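Local coordinates for protein ribonuclease (Chelonia mydas, PDB 2ZPO) that probably cleaves single- and double-stranded RNA on the 3' side of pyrimidine nucleotides, as a secreted endonuclease of the pancreatic ribonuclease family, at residues T22-M30 with P91-S99; V39-H48 with A77-Q88. All coordinates share one frame; numbering follows the deposited sequence.

Contact 1 (T22-M30 with P91-S99). With GOL (glycerol), chain M; SO4 (sulfate ion), chain D.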
loop_
_atom_site.group_PDB
_atom_site.type_symbol
_atom_site.label_atom_id
_atom_site.label_comp_id
_atom_site.label_asym_id
_atom_site.label_seq_id
_atom_site.Cartn_x
_atom_site.Cartn_y
_atom_site.Cartn_z
ATOM N N THR A 22 -9.491 6.172 11.147
ATOM C CA THR A 22 -8.328 5.913 10.288
ATOM C C THR A 22 -7.000 5.891 11.047
ATOM O O THR A 22 -6.100 5.129 10.718
ATOM C CB THR A 22 -8.269 6.903 9.125
ATOM O OG1 THR A 22 -9.559 6.992 8.513
ATOM C CG2 THR A 22 -7.266 6.424 8.105
ATOM N N ARG A 23 -6.887 6.699 12.094
ATOM C CA ARG A 23 -5.683 6.724 12.909
ATOM C C ARG A 23 -5.487 5.322 13.515
ATOM O O ARG A 23 -4.384 4.767 13.471
ATOM C CB ARG A 23 -5.858 7.795 13.994
ATOM C CG ARG A 23 -4.764 7.933 14.994
ATOM C CD ARG A 23 -5.244 8.788 16.185
ATOM N NE ARG A 23 -5.548 7.921 17.335
ATOM C CZ ARG A 23 -6.762 7.648 17.825
ATOM N NH1 ARG A 23 -7.870 8.183 17.308
ATOM N NH2 ARG A 23 -6.865 6.841 18.869
ATOM N N THR A 24 -6.568 4.743 14.045
ATOM C CA THR A 24 -6.524 3.418 14.654
ATOM C C THR A 24 -6.294 2.328 13.592
ATOM O O THR A 24 -5.544 1.389 13.830
ATOM C CB THR A 24 -7.809 3.075 15.456
ATOM O OG1 THR A 24 -8.087 4.099 16.437
ATOM C CG2 THR A 24 -7.645 1.769 16.162
ATOM N N TYR A 25 -6.964 2.447 12.447
ATOM C CA TYR A 25 -6.690 1.568 11.304
ATOM C C TYR A 25 -5.175 1.517 11.061
ATOM O O TYR A 25 -4.559 0.445 10.991
ATOM C CB TYR A 25 -7.402 2.080 10.051
ATOM C CG TYR A 25 -7.078 1.248 8.835
ATOM C CD1 TYR A 25 -5.974 1.556 8.043
ATOM C CD2 TYR A 25 -7.861 0.146 8.493
ATOM C CE1 TYR A 25 -5.675 0.790 6.933
ATOM C CE2 TYR A 25 -7.571 -0.651 7.384
ATOM C CZ TYR A 25 -6.461 -0.330 6.613
ATOM O OH TYR A 25 -6.163 -1.121 5.520
ATOM N N CYS A 26 -4.588 2.700 10.908
ATOM C CA CYS A 26 -3.160 2.782 10.593
ATOM C C CYS A 26 -2.265 2.182 11.680
ATOM O O CYS A 26 -1.360 1.415 11.407
ATOM C CB CYS A 26 -2.799 4.225 10.290
ATOM S SG CYS A 26 -3.362 4.774 8.680
ATOM N N ASN A 27 -2.560 2.519 12.937
ATOM C CA ASN A 27 -1.792 1.998 14.027
ATOM C C ASN A 27 -1.818 0.461 14.077
ATOM O O ASN A 27 -0.780 -0.192 14.213
ATOM C CB ASN A 27 -2.304 2.627 15.323
ATOM C CG ASN A 27 -1.859 4.087 15.469
ATOM O OD1 ASN A 27 -0.838 4.503 14.882
ATOM N ND2 ASN A 27 -2.588 4.861 16.277
ATOM N N GLN A 28 -3.012 -0.100 13.914
ATOM C CA GLN A 28 -3.179 -1.549 13.958
ATOM C C GLN A 28 -2.540 -2.234 12.751
ATOM O O GLN A 28 -1.844 -3.235 12.877
ATOM C CB GLN A 28 -4.676 -1.894 14.025
ATOM C CG GLN A 28 -5.309 -1.459 15.344
ATOM C CD GLN A 28 -6.808 -1.807 15.470
ATOM O OE1 GLN A 28 -7.564 -1.777 14.498
ATOM N NE2 GLN A 28 -7.235 -2.105 16.697
ATOM N N MET A 29 -2.775 -1.683 11.570
ATOM C CA MET A 29 -2.398 -2.385 10.330
ATOM C C MET A 29 -0.883 -2.306 10.116
ATOM O O MET A 29 -0.255 -3.273 9.679
ATOM C CB MET A 29 -3.176 -1.816 9.134
ATOM C CG MET A 29 -4.658 -2.122 9.134
ATOM S SD MET A 29 -5.040 -3.888 9.012
ATOM C CE MET A 29 -4.000 -4.393 7.669
ATOM N N MET A 30 -0.291 -1.165 10.463
ATOM C CA MET A 30 1.163 -1.017 10.321
ATOM C C MET A 30 1.875 -2.048 11.176
ATOM O O MET A 30 2.878 -2.593 10.771
ATOM C CB MET A 30 1.598 0.401 10.674
ATOM C CG MET A 30 1.188 1.459 9.635
ATOM S SD MET A 30 1.757 1.150 7.931
ATOM C CE MET A 30 3.490 1.586 8.060
ATOM N N PRO A 91 7.460 3.783 20.329
ATOM C CA PRO A 91 6.184 3.490 19.680
ATOM C C PRO A 91 5.957 4.193 18.369
ATOM O O PRO A 91 6.369 5.336 18.204
ATOM C CB PRO A 91 5.135 4.021 20.672
ATOM C CG PRO A 91 5.820 4.224 21.913
ATOM C CD PRO A 91 7.277 4.401 21.659
ATOM N N CYS A 92 5.250 3.526 17.459
ATOM C CA CYS A 92 4.954 4.026 16.136
ATOM C C CYS A 92 3.500 4.455 16.101
ATOM O O CYS A 92 2.606 3.603 16.104
ATOM C CB CYS A 92 5.152 2.899 15.116
ATOM S SG CYS A 92 6.786 2.153 15.151
ATOM N N ASN A 93 3.257 5.762 16.098
ATOM C CA ASN A 93 1.900 6.314 15.994
ATOM C C ASN A 93 1.670 6.940 14.641
ATOM O O ASN A 93 2.537 7.671 14.129
ATOM C CB ASN A 93 1.656 7.354 17.086
ATOM C CG ASN A 93 1.621 6.727 18.458
ATOM O OD1 ASN A 93 0.704 5.981 18.764
ATOM N ND2 ASN A 93 2.625 7.010 19.279
ATOM N N TYR A 94 0.521 6.643 14.041
ATOM C CA TYR A 94 0.241 7.082 12.676
ATOM C C TYR A 94 -0.966 7.980 12.603
ATOM O O TYR A 94 -1.826 7.928 13.475
ATOM C CB TYR A 94 0.029 5.858 11.750
ATOM C CG TYR A 94 1.312 5.084 11.538
ATOM C CD1 TYR A 94 2.180 5.413 10.484
ATOM C CD2 TYR A 94 1.684 4.062 12.405
ATOM C CE1 TYR A 94 3.368 4.739 10.302
ATOM C CE2 TYR A 94 2.891 3.358 12.223
ATOM C CZ TYR A 94 3.729 3.713 11.170
ATOM O OH TYR A 94 4.921 3.033 10.983
ATOM N N ASN A 95 -0.999 8.824 11.571
ATOM C CA ASN A 95 -2.229 9.482 11.140
ATOM C C ASN A 95 -2.552 8.906 9.761
ATOM O O ASN A 95 -1.704 8.290 9.126
ATOM C CB ASN A 95 -2.060 10.999 11.047
ATOM C CG ASN A 95 -1.764 11.640 12.396
ATOM O OD1 ASN A 95 -2.499 11.441 13.377
ATOM N ND2 ASN A 95 -0.675 12.395 12.458
ATOM N N GLY A 96 -3.788 9.080 9.310
ATOM C CA GLY A 96 -4.188 8.443 8.063
ATOM C C GLY A 96 -5.282 9.227 7.373
ATOM O O GLY A 96 -5.968 10.019 8.005
ATOM N N GLY A 97 -5.404 9.024 6.063
ATOM C CA GLY A 97 -6.525 9.525 5.285
ATOM C C GLY A 97 -6.991 8.429 4.348
ATOM O O GLY A 97 -6.258 7.475 4.092
ATOM N N THR A 98 -8.212 8.568 3.827
ATOM C CA THR A 98 -8.694 7.660 2.795
ATOM C C THR A 98 -8.999 8.432 1.510
ATOM O O THR A 98 -9.227 9.655 1.526
ATOM C CB THR A 98 -9.925 6.855 3.256
ATOM O OG1 THR A 98 -11.027 7.740 3.543
ATOM C CG2 THR A 98 -9.615 6.042 4.507
ATOM N N SER A 99 -8.972 7.727 0.383
ATOM C CA SER A 99 -9.267 8.349 -0.915
ATOM C C SER A 99 -9.673 7.269 -1.903
ATOM O O SER A 99 -9.708 6.065 -1.555
ATOM C CB SER A 99 -8.047 9.101 -1.449
ATOM O OG SER A 99 -6.965 8.192 -1.574
HETATM C C1 GOL M . -9.935 10.129 11.063
HETATM O O1 GOL M . -10.898 9.090 11.056
HETATM C C2 GOL M . -8.562 9.619 11.497
HETATM O O2 GOL M . -8.660 9.159 12.820
HETATM C C3 GOL M . -7.466 10.687 11.385
HETATM O O3 GOL M . -6.172 10.101 11.435
HETATM S S SO4 D . -10.873 9.721 6.371
HETATM O O1 SO4 D . -9.821 9.503 7.372
HETATM O O2 SO4 D . -10.325 10.371 5.159
HETATM O O3 SO4 D . -11.510 8.446 6.068
HETATM O O4 SO4 D . -11.896 10.613 6.938
HETATM O O HOH W 1 1.641 1.011 14.942
HETATM O O HOH W 2 -1.722 8.123 16.138
#
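Helix 22-32 of the ribonuclease A fold packs here against the start of strand 94-108, and Tyr94 is the main side chain between them. Met30 lies over one face of the Tyr94 ring. Met30 CG sits 3.7 Å from the centroid of the Tyr94 ring, 12° off the normal, a CH-pi contact. The Met30 chain is bent twice beyond CG, which brings Met30 CE to 3.6 Å from Tyr94 OH. The sulfur stays higher above the same face, a distant Met-aromatic contact. Asn27 works at the ring edge. Asn27 OD1 accepts the backbone N-H of Tyr94 at 2.7 Å, in the carbonyl plane, with an N-H...O angle of 147°. A water joins Asn27 O to Cys92 O. Cys26 CB touches Tyr94 CB at 3.6 Å. The hydroxyl of Tyr94 is hydrogen-bonded to Lys41 O. With an alanine at Tyr94, Met30 is likely to lose its aromatic partner and Lys41 O the hydroxyl, leaving a gap between helix and strand. Further along the strand, Thr22 CG2 rests 3.5 Å from Gly96 C. Gly96 has no CB on the side that faces Thr22 CG2 and Cys26 SG, and this lets the helix come close. A sulfate, probably from the crystallisation liquor, bridges Thr22 OG1 (2.8 Å to its O1) and Thr98 OG1 (2.7 Å to its O3). The backbones of Asn95 and Gly97 are hydrogen-bonded to Arg82 and Thr80 of the neighbouring strand 69-83, while Met29 and Met30 of the helix touch Phe46 of strand 43-47.

Contact 2 (V39-H48 with A77-Q88); sequences VCKFTNTFVH and ALTTCRLQGGSQ. With SO4 (sulfate ion), chain F; SO4 (sulfate ion), chain B.
His48 NE2 and Thr79 OG1 meet at 2.7 Å, with the hydroxyl at the imidazole edge and an almost straight bond (174°). His48 ND1 is hydrogen-bonded to Asp13 O and Thr79 OG1 also to Arg16, so each group has a second partner. The backbones pair as antiparallel strands. Asn44 and Phe46 form hydrogen-bonded pairs with Cys81 and Thr79; Phe46 N to Thr79 O is 2.7 Å. Leu83 N to Phe42 O and Cys40 N to Gln88 O (2.9 Å) carry the pairing into the loops. Lys41, extended beyond CG, gives its NZ to Asn44 OD1 at 2.7 Å. Arg82 bends at chi3 (69°) and grips a sulfate, probably from the crystallisation liquor, through NE (2.7 Å to O1) and NH2. Around this ladder, Cys81 SG sits at the edge of the Phe46 ring, 3.8 Å from CE2. Asn44 ND2 lies over the centre of one face of that ring. The side chains of Val47 and Leu78 lie side by side, CG2 of Val47 against CD2 of Leu78. At the loop end, Leu83 CD1 packs on Cys40 CB at 3.6 Å. This antiparallel strand pair belongs to the ribonuclease A sheet; Lys41 to Thr45 and Arg82 probably bind substrate.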
loop_
_atom_site.group_PDB
_atom_site.type_symbol
_atom_site.label_atom_id
_atom_site.label_comp_id
_atom_site.label_asym_id
_atom_site.label_seq_id
_atom_site.Cartn_x
_atom_site.Cartn_y
_atom_site.Cartn_z
ATOM N N VAL A 39 11.927 -0.913 13.172
ATOM C CA VAL A 39 11.727 0.556 13.190
ATOM C C VAL A 39 10.355 0.916 12.597
ATOM O O VAL A 39 9.755 0.117 11.887
ATOM C CB VAL A 39 12.827 1.297 12.379
ATOM C CG1 VAL A 39 14.203 1.153 13.063
ATOM C CG2 VAL A 39 12.904 0.770 10.951
ATOM N N CYS A 40 9.876 2.124 12.887
ATOM C CA CYS A 40 8.611 2.607 12.324
ATOM C C CYS A 40 8.781 2.980 10.854
ATOM O O CYS A 40 9.567 3.882 10.545
ATOM C CB CYS A 40 8.124 3.849 13.060
ATOM S SG CYS A 40 8.069 3.736 14.833
ATOM N N LYS A 41 8.083 2.283 9.949
ATOM C CA LYS A 41 8.024 2.729 8.547
ATOM C C LYS A 41 7.333 4.099 8.490
ATOM O O LYS A 41 6.316 4.333 9.157
ATOM C CB LYS A 41 7.322 1.707 7.656
ATOM C CG LYS A 41 7.364 2.034 6.138
ATOM C CD LYS A 41 6.824 0.880 5.333
ATOM C CE LYS A 41 6.865 1.202 3.841
ATOM N NZ LYS A 41 5.907 0.309 3.101
ATOM N N PHE A 42 7.892 5.015 7.699
ATOM C CA PHE A 42 7.398 6.387 7.685
ATOM C C PHE A 42 6.000 6.543 7.073
ATOM O O PHE A 42 5.156 7.262 7.622
ATOM C CB PHE A 42 8.419 7.312 7.001
ATOM C CG PHE A 42 9.574 7.691 7.890
ATOM C CD1 PHE A 42 9.375 8.511 9.002
ATOM C CD2 PHE A 42 10.864 7.239 7.615
ATOM C CE1 PHE A 42 10.441 8.867 9.832
ATOM C CE2 PHE A 42 11.939 7.593 8.440
ATOM C CZ PHE A 42 11.718 8.410 9.550
ATOM N N THR A 43 5.769 5.887 5.941
ATOM C CA THR A 43 4.500 6.003 5.221
ATOM C C THR A 43 4.187 4.708 4.518
ATOM O O THR A 43 5.086 3.969 4.127
ATOM C CB THR A 43 4.528 7.195 4.199
ATOM O OG1 THR A 43 3.219 7.459 3.705
ATOM C CG2 THR A 43 5.439 6.882 3.027
ATOM N N ASN A 44 2.895 4.435 4.341
ATOM C CA ASN A 44 2.471 3.244 3.629
ATOM C C ASN A 44 1.024 3.398 3.187
ATOM O O ASN A 44 0.196 3.912 3.942
ATOM C CB ASN A 44 2.621 2.001 4.511
ATOM C CG ASN A 44 2.362 0.718 3.753
ATOM O OD1 ASN A 44 3.200 0.277 2.980
ATOM N ND2 ASN A 44 1.204 0.099 3.987
ATOM N N THR A 45 0.753 3.010 1.946
ATOM C CA THR A 45 -0.602 2.960 1.433
ATOM C C THR A 45 -1.121 1.522 1.366
ATOM O O THR A 45 -0.454 0.612 0.826
ATOM C CB THR A 45 -0.686 3.608 0.033
ATOM O OG1 THR A 45 -0.326 5.001 0.137
ATOM C CG2 THR A 45 -2.099 3.454 -0.549
ATOM N N PHE A 46 -2.337 1.333 1.876
ATOM C CA PHE A 46 -3.047 0.069 1.750
ATOM C C PHE A 46 -4.066 0.239 0.656
ATOM O O PHE A 46 -4.817 1.226 0.639
ATOM C CB PHE A 46 -3.739 -0.276 3.071
ATOM C CG PHE A 46 -2.768 -0.566 4.190
ATOM C CD1 PHE A 46 -2.147 -1.825 4.276
ATOM C CD2 PHE A 46 -2.431 0.427 5.122
ATOM C CE1 PHE A 46 -1.226 -2.102 5.322
ATOM C CE2 PHE A 46 -1.526 0.151 6.168
ATOM C CZ PHE A 46 -0.923 -1.110 6.258
ATOM N N VAL A 47 -4.068 -0.699 -0.288
ATOM C CA VAL A 47 -5.009 -0.637 -1.404
ATOM C C VAL A 47 -6.124 -1.643 -1.099
ATOM O O VAL A 47 -5.841 -2.808 -0.828
ATOM C CB VAL A 47 -4.312 -0.998 -2.749
ATOM C CG1 VAL A 47 -5.301 -0.893 -3.875
ATOM C CG2 VAL A 47 -3.079 -0.089 -3.020
ATOM N N HIS A 48 -7.390 -1.206 -1.186
ATOM C CA HIS A 48 -8.544 -2.079 -0.858
ATOM C C HIS A 48 -9.148 -2.650 -2.130
ATOM O O HIS A 48 -10.265 -2.315 -2.547
ATOM C CB HIS A 48 -9.570 -1.329 0.007
ATOM C CG HIS A 48 -8.928 -0.603 1.141
ATOM N ND1 HIS A 48 -8.081 -1.236 2.031
ATOM C CD2 HIS A 48 -8.928 0.713 1.481
ATOM C CE1 HIS A 48 -7.621 -0.345 2.898
ATOM N NE2 HIS A 48 -8.120 0.840 2.584
ATOM N N ALA A 77 -10.078 2.191 -3.828
ATOM C CA ALA A 77 -10.163 2.660 -2.442
ATOM C C ALA A 77 -8.770 2.484 -1.816
ATOM O O ALA A 77 -8.159 1.409 -1.907
ATOM C CB ALA A 77 -11.183 1.848 -1.667
ATOM N N LEU A 78 -8.281 3.532 -1.157
ATOM C CA LEU A 78 -6.949 3.564 -0.531
ATOM C C LEU A 78 -7.015 4.092 0.882
ATOM O O LEU A 78 -7.856 4.948 1.190
ATOM C CB LEU A 78 -6.018 4.499 -1.306
ATOM C CG LEU A 78 -5.838 4.303 -2.801
ATOM C CD1 LEU A 78 -4.901 5.355 -3.330
ATOM C CD2 LEU A 78 -5.293 2.902 -3.118
ATOM N N THR A 79 -6.138 3.581 1.740
ATOM C CA THR A 79 -5.866 4.252 3.010
ATOM C C THR A 79 -4.370 4.513 3.071
ATOM O O THR A 79 -3.554 3.592 2.863
ATOM C CB THR A 79 -6.282 3.401 4.215
ATOM O OG1 THR A 79 -7.663 3.051 4.063
ATOM C CG2 THR A 79 -6.091 4.182 5.548
ATOM N N THR A 80 -4.022 5.758 3.371
ATOM C CA THR A 80 -2.627 6.185 3.435
ATOM C C THR A 80 -2.300 6.534 4.869
ATOM O O THR A 80 -3.015 7.323 5.497
ATOM C CB THR A 80 -2.337 7.358 2.451
ATOM O OG1 THR A 80 -2.797 6.993 1.142
ATOM C CG2 THR A 80 -0.873 7.629 2.388
ATOM N N CYS A 81 -1.230 5.922 5.380
ATOM C CA CYS A 81 -0.783 6.103 6.747
ATOM C C CYS A 81 0.563 6.814 6.738
ATOM O O CYS A 81 1.446 6.440 5.973
ATOM C CB CYS A 81 -0.627 4.739 7.426
ATOM S SG CYS A 81 -2.136 3.744 7.387
ATOM N N ARG A 82 0.693 7.831 7.588
ATOM C CA ARG A 82 1.927 8.608 7.720
ATOM C C ARG A 82 2.260 8.720 9.209
ATOM O O ARG A 82 1.406 9.025 10.026
ATOM C CB ARG A 82 1.775 9.997 7.089
ATOM C CG ARG A 82 1.909 9.987 5.560
ATOM C CD ARG A 82 1.577 11.341 4.908
ATOM N NE ARG A 82 2.557 12.399 5.196
ATOM C CZ ARG A 82 3.632 12.676 4.446
ATOM N NH1 ARG A 82 3.908 11.958 3.367
ATOM N NH2 ARG A 82 4.453 13.667 4.802
ATOM N N LEU A 83 3.520 8.437 9.530
ATOM C CA LEU A 83 4.024 8.420 10.897
ATOM C C LEU A 83 3.917 9.801 11.518
ATOM O O LEU A 83 4.230 10.806 10.869
ATOM C CB LEU A 83 5.490 8.001 10.884
ATOM C CG LEU A 83 6.153 7.631 12.220
ATOM C CD1 LEU A 83 5.566 6.356 12.838
ATOM C CD2 LEU A 83 7.639 7.478 12.010
ATOM N N GLN A 84 3.448 9.843 12.758
ATOM C CA GLN A 84 3.561 11.067 13.567
ATOM C C GLN A 84 5.012 11.289 13.961
ATOM O O GLN A 84 5.660 10.416 14.593
ATOM C CB GLN A 84 2.717 10.990 14.829
ATOM C CG GLN A 84 1.274 10.725 14.540
ATOM C CD GLN A 84 0.375 11.062 15.682
ATOM O OE1 GLN A 84 0.692 10.828 16.857
ATOM N NE2 GLN A 84 -0.795 11.600 15.354
ATOM N N GLY A 85 5.493 12.483 13.610
ATOM C CA GLY A 85 6.902 12.919 13.760
ATOM C C GLY A 85 7.833 12.016 12.988
ATOM O O GLY A 85 7.469 11.504 11.921
ATOM N N GLY A 86 9.084 11.935 13.418
ATOM C CA GLY A 86 10.258 11.931 12.462
ATOM C C GLY A 86 11.104 10.741 13.031
ATOM O O GLY A 86 12.141 10.432 12.444
ATOM N N SER A 87 10.739 10.143 14.171
ATOM C CA SER A 87 11.618 9.146 14.772
ATOM C C SER A 87 11.222 7.739 14.386
ATOM O O SER A 87 10.035 7.391 14.435
ATOM C CB SER A 87 11.629 9.288 16.285
ATOM O OG SER A 87 12.416 8.229 16.863
ATOM N N GLN A 88 12.221 6.978 13.976
ATOM C CA GLN A 88 12.114 5.552 13.692
ATOM C C GLN A 88 11.931 4.651 14.929
ATOM O O GLN A 88 11.656 3.465 14.764
ATOM C CB GLN A 88 13.375 5.052 12.939
ATOM C CG GLN A 88 14.688 5.232 13.718
ATOM C CD GLN A 88 15.860 4.405 13.203
ATOM O OE1 GLN A 88 16.761 4.061 13.968
ATOM N NE2 GLN A 88 15.858 4.086 11.910
HETATM S S SO4 F . 1.842 14.875 7.230
HETATM O O1 SO4 F . 2.085 13.496 7.647
HETATM O O2 SO4 F . 1.617 15.714 8.404
HETATM O O3 SO4 F . 3.007 15.370 6.497
HETATM O O4 SO4 F . 0.657 14.931 6.378
HETATM S S SO4 B . 7.501 -0.708 -1.322
HETATM O O1 SO4 B . 6.951 -0.800 0.028
HETATM O O2 SO4 B . 8.620 0.232 -1.375
HETATM O O3 SO4 B . 7.978 -2.025 -1.805
HETATM O O4 SO4 B . 6.482 -0.181 -2.211
HETATM O O HOH W 3 -11.024 -0.597 -4.664
#

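How the contacts relate
The centres of contact 1 and contact 2 lie about 7 Å apart, and contact 2 is nested within the chain loop that contact 1 closes. Two disulfides join them, Cys26 SG to Cys81 SG and Cys92 SG to Cys40 SG, each 2.1 Å. Strands 69-83 and 94-108 are neighbours in one sheet, which helix 22-32 meets in contact 1. Tyr94 CD1 lies 3.4 Å from Leu83 N, and Tyr25 OH packs 3.1 Å from His48 CE1. The probable RNA site belongs mainly to contact 2: the Asn44 side chain is about 3 Å from that of His11, the probable proton acceptor. Contact 1 approaches this region through Met30, about 4 Å from Asn44 between side chains.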